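Local coordinates for putative sugar binding protein (PDB 6GT9) that binds galactose, and probably also glucose, as the likely sugar-recognising part of a three-component sensing system for galactan utilization, at residues E148-K153 with K240-G245; R186-E191 with K209-V214. All coordinates share one frame; numbering follows the deposited sequence.

Interaction 1: residues E148-K153 with K240-G245; sequences EDTKGK and KTYIIG
Tyr-242 lays its ring against Asp-149 and Thr-150 just where a Schellman motif ends helix 135-149, a clear instance of a helix terminus tied to a strand of the adjoining sheet in a periplasmic-binding-protein fold. Lys-151, with its positive phi, is the C-prime residue of that motif; its N bonds back to Glu-148 O at 3.2 Å, and Gly-152 N reaches Ala-147 O. The chain then reverses in a type I' turn from Thr-150 to Lys-153, closed by Lys-153 N to Thr-150 O.

Tyr-242 begins strand 242-246, where its backbone pairs with Asn-215 and Phe-217. With CG anti to the backbone N (chi1 180°) and the ring plane turned across the CA-CB bond (chi2 89°), the aromatic group reaches out to the helix end. Its OH donates to Asp-149 OD2 over 2.7 Å. The acceptor lies in the plane of the ring, at its edge, whereas the donor stands 35° out of the carboxylate plane; carboxylate and ring are strongly inclined to each other. Behind the polar bond, Asp-149 CB presses on Tyr-242 CE1 at 3.4 Å.

The other carboxylate oxygen, OD1, forms a salt bridge with Arg-301, so the two oxygens of Asp-149 link the helix end to two strands of one sheet, 242-246 and 298-301. Such a charge partner would be expected to favour the ionised carboxylate and strengthen it as an acceptor for the phenol.

Thr-150 divides its two branches. OG1 bonds back to Leu-146 O of the last helical turn, while CG2, anti to the carbonyl carbon, is turned to the tyrosine. This methyl makes a CH-pi contact over one face, 4.2 Å from the ring centroid and offset toward the rim, with Tyr-242 CG its nearest atom.

Interaction 2: residues R186-E191 with K209-V214; sequences RIVAIE and KKHPDV
His-211 and Val-188 meet where helix 197-210 gives way to the turn that leads toward strand 216-219. The helix belongs to a beta-alpha-beta crossover: it connects the parallel strands 185-192 and 216-219, between which strand 154-160 lies in the sheet. His-211 is the first residue to leave helical geometry, and a type I turn runs from it to Val-214, closed by Val-214 N to His-211 O.

Followed outward, the histidine changes partners atom by atom. Its CB rests 3.6 Å from CG2 of Val-214, across the turn they both belong to. CG is anti to the carbonyl carbon (chi1 -52°), a torsion that sends the imidazole away from the turn and up to strand 185-192. ND1 then passes CG2 of Val-188 at 4.1 Å. At the far end, CE1 comes within 3.4 Å of the carbonyl oxygen of Val-188, while CD2 and NE2 border the methyl of Ala-189, NE2 at 4.1 Å; the methyl approaches from the same side of the ring plane as the oxygen.

The near-zero psi of Val-188 (-5°) is a departure from extended geometry that probably lets two consecutive residues face the same partner. CG2 of Val-188 also touches CG2 of Val-214 at 3.5 Å, the two valines sliding past each other in opposite directions. Val-214 is buried and leans further on Ile-207 and Leu-208 of the helix.

No hydrogen bond joins the segments. Adhesion therefore rests on methyl packing and on an imidazole set obliquely against the strand, with one of its carbon atoms, rather than a ring nitrogen, closest to the carbonyl oxygen: mainly van der Waals contact, with a probably modest electrostatic share that would depend on the charge of the ring.

Interactions 1 and 2 fasten connecting elements to different strands of a single mixed sheet, 242-246 in the one and the outermost strand 185-192 in the other, with strands 154-160 and 216-219 lying between. Their centres are 14 Å apart and their nearest atoms about 5 Å, without touching. In the chain, interaction 2 falls within the span between the segments of interaction 1. Interaction 1 combines a hydrogen bond to a carboxylate with apolar contact, whereas interaction 2 has no hydrogen bond between its segments. Both lie away from the galactose pocket, with centres 22 and 23 Å from the chain's centre; yet strand 242-246 runs on directly to Asp-247, which binds the sugar.

Interaction 1: residues E148-K153 with K240-G245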
ATOM      1  N   GLU A 148     -13.634  18.114  -1.316  1.00 30.74           N
ATOM      2  CA  GLU A 148     -13.866  18.944  -2.495  1.00 28.31           C
ATOM      3  C   GLU A 148     -15.018  18.408  -3.335  1.00 27.17           C
ATOM      4  O   GLU A 148     -15.936  19.153  -3.694  1.00 26.74           O
ATOM      5  CB  GLU A 148     -12.598  19.024  -3.345  1.00 29.85           C
ATOM      6  CG  GLU A 148     -11.529  19.981  -2.823  1.00 33.73           C
ATOM      7  CD  GLU A 148     -10.441  20.247  -3.856  1.00 35.88           C
ATOM      8  OE1 GLU A 148      -9.275  19.853  -3.624  1.00 32.34           O
ATOM      9  OE2 GLU A 148     -10.759  20.848  -4.910  1.00 43.31           O
ATOM     10  N   ASP A 149     -14.970  17.124  -3.683  1.00 27.73           N
ATOM     11  CA  ASP A 149     -15.958  16.559  -4.598  1.00 28.41           C
ATOM     12  C   ASP A 149     -17.352  16.503  -3.984  1.00 28.57           C
ATOM     13  O   ASP A 149     -18.344  16.588  -4.713  1.00 30.09           O
ATOM     14  CB  ASP A 149     -15.535  15.157  -5.044  1.00 31.80           C
ATOM     15  CG  ASP A 149     -14.170  15.134  -5.716  1.00 27.50           C
ATOM     16  OD1 ASP A 149     -13.643  16.216  -6.061  1.00 30.52           O
ATOM     17  OD2 ASP A 149     -13.622  14.027  -5.917  1.00 31.29           O
ATOM     18  N   THR A 150     -17.458  16.356  -2.667  1.00 25.59           N
ATOM     19  CA  THR A 150     -18.757  16.338  -2.005  1.00 29.33           C
ATOM     20  C   THR A 150     -19.123  17.680  -1.378  1.00 27.97           C
ATOM     21  O   THR A 150     -20.123  17.758  -0.656  1.00 24.30           O
ATOM     22  CB  THR A 150     -18.792  15.264  -0.925  1.00 28.41           C
ATOM     23  OG1 THR A 150     -17.934  15.665   0.153  1.00 25.27           O
ATOM     24  CG2 THR A 150     -18.356  13.920  -1.492  1.00 26.57           C
ATOM     25  N   LYS A 151     -18.309  18.716  -1.601  1.00 23.86           N
ATOM     26  CA  LYS A 151     -18.549  20.056  -1.066  1.00 29.29           C
ATOM     27  C   LYS A 151     -18.781  20.027   0.442  1.00 28.93           C
ATOM     28  O   LYS A 151     -19.615  20.758   0.983  1.00 29.84           O
ATOM     29  CB  LYS A 151     -19.710  20.730  -1.793  1.00 30.44           C
ATOM     30  CG  LYS A 151     -19.366  21.180  -3.210  1.00 35.98           C
ATOM     31  CD  LYS A 151     -20.345  22.236  -3.709  1.00 39.33           C
ATOM     32  CE  LYS A 151     -19.630  23.312  -4.529  1.00 42.61           C
ATOM     33  NZ  LYS A 151     -20.078  24.712  -4.217  1.00 31.06           N
ATOM     34  N   GLY A 152     -18.046  19.157   1.127  1.00 22.80           N
ATOM     35  CA  GLY A 152     -18.062  19.125   2.575  1.00 25.56           C
ATOM     36  C   GLY A 152     -19.216  18.383   3.210  1.00 24.63           C
ATOM     37  O   GLY A 152     -19.415  18.512   4.425  1.00 23.59           O
ATOM     38  N   LYS A 153     -19.970  17.595   2.442  1.00 23.22           N
ATOM     39  CA  LYS A 153     -21.163  16.918   2.941  1.00 26.29           C
ATOM     40  C   LYS A 153     -21.140  15.449   2.519  1.00 28.29           C
ATOM     41  O   LYS A 153     -21.290  15.137   1.334  1.00 25.46           O
ATOM     42  CB  LYS A 153     -22.415  17.629   2.427  1.00 30.46           C
ATOM     43  CG  LYS A 153     -22.453  19.097   2.862  1.00 25.21           C
ATOM     44  CD  LYS A 153     -23.365  19.944   1.993  1.00 36.87           C
ATOM     45  CE  LYS A 153     -22.787  20.163   0.595  1.00 33.02           C
ATOM     46  NZ  LYS A 153     -23.623  21.136  -0.179  1.00 40.02           N
ATOM     47  N   LYS A 240     -26.579   8.219  -6.219  1.00 43.80           N
ATOM     48  CA  LYS A 240     -25.215   7.774  -6.274  1.00 43.85           C
ATOM     49  C   LYS A 240     -24.397   7.743  -4.967  1.00 41.82           C
ATOM     50  O   LYS A 240     -24.726   8.355  -3.984  1.00 38.12           O
ATOM     51  CB  LYS A 240     -24.479   8.417  -7.458  1.00 47.09           C
ATOM     52  CG  LYS A 240     -23.496   7.495  -8.184  1.00 44.42           C
ATOM     53  CD  LYS A 240     -23.246   7.973  -9.592  1.00 40.65           C
ATOM     54  CE  LYS A 240     -21.819   7.704 -10.051  1.00 46.62           C
ATOM     55  NZ  LYS A 240     -21.354   8.722 -11.037  1.00 31.73           N
ATOM     56  N   THR A 241     -23.330   6.962  -4.998  1.00 37.45           N
ATOM     57  CA  THR A 241     -22.448   6.748  -3.874  1.00 32.21           C
ATOM     58  C   THR A 241     -21.073   7.194  -4.311  1.00 29.49           C
ATOM     59  O   THR A 241     -20.651   6.823  -5.339  1.00 27.87           O
ATOM     60  CB  THR A 241     -22.392   5.252  -3.588  1.00 30.96           C
ATOM     61  OG1 THR A 241     -23.670   4.812  -3.205  1.00 32.33           O
ATOM     62  CG2 THR A 241     -21.421   4.916  -2.513  1.00 28.38           C
ATOM     63  N   TYR A 242     -20.409   7.993  -3.497  1.00 28.03           N
ATOM     64  CA  TYR A 242     -19.074   8.496  -3.796  1.00 24.05           C
ATOM     65  C   TYR A 242     -18.034   7.483  -3.332  1.00 21.90           C
ATOM     66  O   TYR A 242     -18.042   7.063  -2.173  1.00 24.78           O
ATOM     67  CB  TYR A 242     -18.843   9.847  -3.117  1.00 23.84           C
ATOM     68  CG  TYR A 242     -17.473  10.455  -3.364  1.00 23.14           C
ATOM     69  CD1 TYR A 242     -17.240  11.281  -4.456  1.00 23.32           C
ATOM     70  CD2 TYR A 242     -16.412  10.206  -2.493  1.00 24.01           C
ATOM     71  CE1 TYR A 242     -15.977  11.837  -4.682  1.00 25.06           C
ATOM     72  CE2 TYR A 242     -15.151  10.760  -2.708  1.00 23.48           C
ATOM     73  CZ  TYR A 242     -14.938  11.571  -3.802  1.00 24.04           C
ATOM     74  OH  TYR A 242     -13.685  12.132  -4.009  1.00 23.70           O
ATOM     75  N   ILE A 243     -17.137   7.092  -4.231  1.00 21.05           N
ATOM     76  CA  ILE A 243     -16.078   6.137  -3.899  1.00 22.09           C
ATOM     77  C   ILE A 243     -14.735   6.766  -4.224  1.00 20.07           C
ATOM     78  O   ILE A 243     -14.481   7.124  -5.381  1.00 24.00           O
ATOM     79  CB  ILE A 243     -16.227   4.814  -4.662  1.00 21.03           C
ATOM     80  CG1 ILE A 243     -17.590   4.192  -4.404  1.00 17.47           C
ATOM     81  CG2 ILE A 243     -15.131   3.838  -4.234  1.00 17.67           C
ATOM     82  CD1 ILE A 243     -17.815   2.923  -5.203  1.00 21.88           C
ATOM     83  N   ILE A 244     -13.859   6.863  -3.226  1.00 20.58           N
ATOM     84  CA  ILE A 244     -12.456   7.178  -3.468  1.00 14.43           C
ATOM     85  C   ILE A 244     -11.623   6.011  -2.945  1.00 19.73           C
ATOM     86  O   ILE A 244     -11.807   5.565  -1.806  1.00 21.12           O
ATOM     87  CB  ILE A 244     -12.034   8.529  -2.848  1.00 16.40           C
ATOM     88  CG1 ILE A 244     -10.546   8.821  -3.158  1.00 16.71           C
ATOM     89  CG2 ILE A 244     -12.341   8.580  -1.366  1.00 18.66           C
ATOM     90  CD1 ILE A 244     -10.112  10.283  -2.970  1.00 19.60           C
ATOM     91  N   GLY A 245     -10.765   5.476  -3.802  1.00 18.61           N
ATOM     92  CA  GLY A 245      -9.925   4.346  -3.424  1.00 17.83           C
ATOM     93  C   GLY A 245      -8.451   4.604  -3.642  1.00 19.43           C
ATOM     94  O   GLY A 245      -8.047   5.748  -3.865  1.00 22.60           O
TER

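Interaction 2: residues R186-E191 with K209-V214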
ATOM      1  N   ARG A 186     -19.059  13.011   8.187  1.00 24.42           N
ATOM      2  CA  ARG A 186     -19.013  12.133   9.344  1.00 26.34           C
ATOM      3  C   ARG A 186     -18.619  10.748   8.892  1.00 25.37           C
ATOM      4  O   ARG A 186     -19.160  10.240   7.905  1.00 23.21           O
ATOM      5  CB  ARG A 186     -20.362  12.041  10.058  1.00 31.97           C
ATOM      6  CG  ARG A 186     -20.769  13.331  10.743  1.00 36.42           C
ATOM      7  CD  ARG A 186     -22.210  13.704  10.437  1.00 50.57           C
ATOM      8  NE  ARG A 186     -22.719  14.761  11.309  1.00 51.45           N
ATOM      9  CZ  ARG A 186     -23.004  15.999  10.905  1.00 52.15           C
ATOM     10  NH1 ARG A 186     -22.840  16.361   9.629  1.00 50.41           N
ATOM     11  NH2 ARG A 186     -23.475  16.887  11.779  1.00 52.96           N
ATOM     12  N   ILE A 187     -17.710  10.136   9.645  1.00 29.64           N
ATOM     13  CA  ILE A 187     -17.277   8.768   9.415  1.00 25.21           C
ATOM     14  C   ILE A 187     -18.060   7.873  10.357  1.00 25.82           C
ATOM     15  O   ILE A 187     -17.941   7.994  11.583  1.00 30.81           O
ATOM     16  CB  ILE A 187     -15.771   8.618   9.650  1.00 25.52           C
ATOM     17  CG1 ILE A 187     -15.006   9.661   8.826  1.00 25.60           C
ATOM     18  CG2 ILE A 187     -15.355   7.202   9.338  1.00 23.63           C
ATOM     19  CD1 ILE A 187     -13.544   9.744   9.183  1.00 33.07           C
ATOM     20  N   VAL A 188     -18.845   6.963   9.795  1.00 27.56           N
ATOM     21  CA  VAL A 188     -19.750   6.136  10.587  1.00 32.03           C
ATOM     22  C   VAL A 188     -19.320   4.686  10.651  1.00 28.90           C
ATOM     23  O   VAL A 188     -19.965   3.894  11.357  1.00 33.45           O
ATOM     24  CB  VAL A 188     -21.193   6.238  10.065  1.00 29.00           C
ATOM     25  CG1 VAL A 188     -21.634   7.691  10.049  1.00 31.19           C
ATOM     26  CG2 VAL A 188     -21.295   5.635   8.683  1.00 28.80           C
ATOM     27  N   ALA A 189     -18.265   4.301   9.939  1.00 29.18           N
ATOM     28  CA  ALA A 189     -17.858   2.905   9.931  1.00 24.22           C
ATOM     29  C   ALA A 189     -16.444   2.802   9.378  1.00 26.18           C
ATOM     30  O   ALA A 189     -16.080   3.530   8.449  1.00 27.61           O
ATOM     31  CB  ALA A 189     -18.831   2.055   9.099  1.00 21.15           C
ATOM     32  N   ILE A 190     -15.650   1.916   9.983  1.00 28.50           N
ATOM     33  CA  ILE A 190     -14.316   1.546   9.509  1.00 25.35           C
ATOM     34  C   ILE A 190     -14.216   0.028   9.622  1.00 28.80           C
ATOM     35  O   ILE A 190     -14.398  -0.522  10.714  1.00 31.40           O
ATOM     36  CB  ILE A 190     -13.192   2.228  10.323  1.00 26.42           C
ATOM     37  CG1 ILE A 190     -13.400   3.746  10.368  1.00 27.92           C
ATOM     38  CG2 ILE A 190     -11.814   1.891   9.756  1.00 25.93           C
ATOM     39  CD1 ILE A 190     -12.341   4.513  11.142  1.00 31.31           C
ATOM     40  N   GLU A 191     -13.957  -0.653   8.500  1.00 31.07           N
ATOM     41  CA  GLU A 191     -13.871  -2.110   8.465  1.00 28.91           C
ATOM     42  C   GLU A 191     -12.621  -2.556   7.710  1.00 28.35           C
ATOM     43  O   GLU A 191     -12.100  -1.845   6.850  1.00 25.41           O
ATOM     44  CB  GLU A 191     -15.114  -2.735   7.810  1.00 28.14           C
ATOM     45  CG  GLU A 191     -16.438  -2.332   8.468  1.00 33.75           C
ATOM     46  CD  GLU A 191     -16.707  -3.056   9.782  1.00 39.29           C
ATOM     47  OE1 GLU A 191     -15.996  -4.044  10.080  1.00 44.03           O
ATOM     48  OE2 GLU A 191     -17.629  -2.634  10.519  1.00 40.27           O
ATOM     49  N   LYS A 209     -26.064  -2.377   5.092  1.00 29.94           N
ATOM     50  CA  LYS A 209     -27.276  -2.841   5.767  1.00 35.42           C
ATOM     51  C   LYS A 209     -27.381  -2.273   7.184  1.00 36.17           C
ATOM     52  O   LYS A 209     -28.478  -1.912   7.622  1.00 33.91           O
ATOM     53  CB  LYS A 209     -27.360  -4.376   5.755  1.00 38.08           C
ATOM     54  CG  LYS A 209     -26.370  -5.158   6.619  1.00 42.34           C
ATOM     55  CD  LYS A 209     -26.607  -6.686   6.451  1.00 43.80           C
ATOM     56  CE  LYS A 209     -25.515  -7.539   7.115  1.00 44.03           C
ATOM     57  NZ  LYS A 209     -24.988  -8.649   6.244  1.00 45.84           N
ATOM     58  N   LYS A 210     -26.257  -2.136   7.896  1.00 36.50           N
ATOM     59  CA  LYS A 210     -26.287  -1.508   9.216  1.00 38.75           C
ATOM     60  C   LYS A 210     -26.368   0.014   9.148  1.00 37.01           C
ATOM     61  O   LYS A 210     -26.882   0.642  10.082  1.00 36.50           O
ATOM     62  CB  LYS A 210     -25.057  -1.906  10.030  1.00 35.61           C
ATOM     63  CG  LYS A 210     -25.157  -3.277  10.682  1.00 45.80           C
ATOM     64  CD  LYS A 210     -24.073  -3.451  11.742  1.00 50.96           C
ATOM     65  CE  LYS A 210     -24.131  -2.334  12.779  1.00 54.86           C
ATOM     66  NZ  LYS A 210     -23.082  -2.490  13.828  1.00 57.96           N
ATOM     67  N   HIS A 211     -25.851   0.624   8.083  1.00 34.29           N
ATOM     68  CA  HIS A 211     -25.805   2.078   7.935  1.00 31.82           C
ATOM     69  C   HIS A 211     -26.356   2.437   6.566  1.00 32.94           C
ATOM     70  O   HIS A 211     -25.591   2.754   5.646  1.00 29.81           O
ATOM     71  CB  HIS A 211     -24.383   2.622   8.073  1.00 30.86           C
ATOM     72  CG  HIS A 211     -23.671   2.172   9.306  1.00 32.83           C
ATOM     73  ND1 HIS A 211     -23.704   2.887  10.483  1.00 33.25           N
ATOM     74  CD2 HIS A 211     -22.878   1.097   9.539  1.00 36.34           C
ATOM     75  CE1 HIS A 211     -22.973   2.267  11.392  1.00 34.71           C
ATOM     76  NE2 HIS A 211     -22.461   1.177  10.845  1.00 37.10           N
ATOM     77  N   PRO A 212     -27.680   2.400   6.389  1.00 31.73           N
ATOM     78  CA  PRO A 212     -28.251   2.766   5.085  1.00 32.81           C
ATOM     79  C   PRO A 212     -27.990   4.207   4.695  1.00 27.67           C
ATOM     80  O   PRO A 212     -28.234   4.564   3.536  1.00 29.30           O
ATOM     81  CB  PRO A 212     -29.756   2.504   5.269  1.00 33.92           C
ATOM     82  CG  PRO A 212     -29.831   1.518   6.371  1.00 32.75           C
ATOM     83  CD  PRO A 212     -28.707   1.872   7.303  1.00 33.57           C
ATOM     84  N   ASP A 213     -27.506   5.042   5.608  1.00 26.84           N
ATOM     85  CA  ASP A 213     -27.259   6.440   5.290  1.00 27.89           C
ATOM     86  C   ASP A 213     -25.877   6.687   4.678  1.00 27.62           C
ATOM     87  O   ASP A 213     -25.624   7.795   4.205  1.00 22.30           O
ATOM     88  CB  ASP A 213     -27.448   7.307   6.546  1.00 31.57           C
ATOM     89  CG  ASP A 213     -26.601   6.838   7.727  1.00 40.68           C
ATOM     90  OD1 ASP A 213     -26.174   5.662   7.741  1.00 41.40           O
ATOM     91  OD2 ASP A 213     -26.370   7.648   8.654  1.00 40.78           O
ATOM     92  N   VAL A 214     -24.989   5.686   4.659  1.00 24.14           N
ATOM     93  CA  VAL A 214     -23.691   5.848   4.005  1.00 26.01           C
ATOM     94  C   VAL A 214     -23.889   6.189   2.537  1.00 23.72           C
ATOM     95  O   VAL A 214     -24.611   5.494   1.810  1.00 25.36           O
ATOM     96  CB  VAL A 214     -22.848   4.571   4.162  1.00 23.70           C
ATOM     97  CG1 VAL A 214     -21.648   4.600   3.217  1.00 22.90           C
ATOM     98  CG2 VAL A 214     -22.405   4.412   5.593  1.00 23.85           C
TER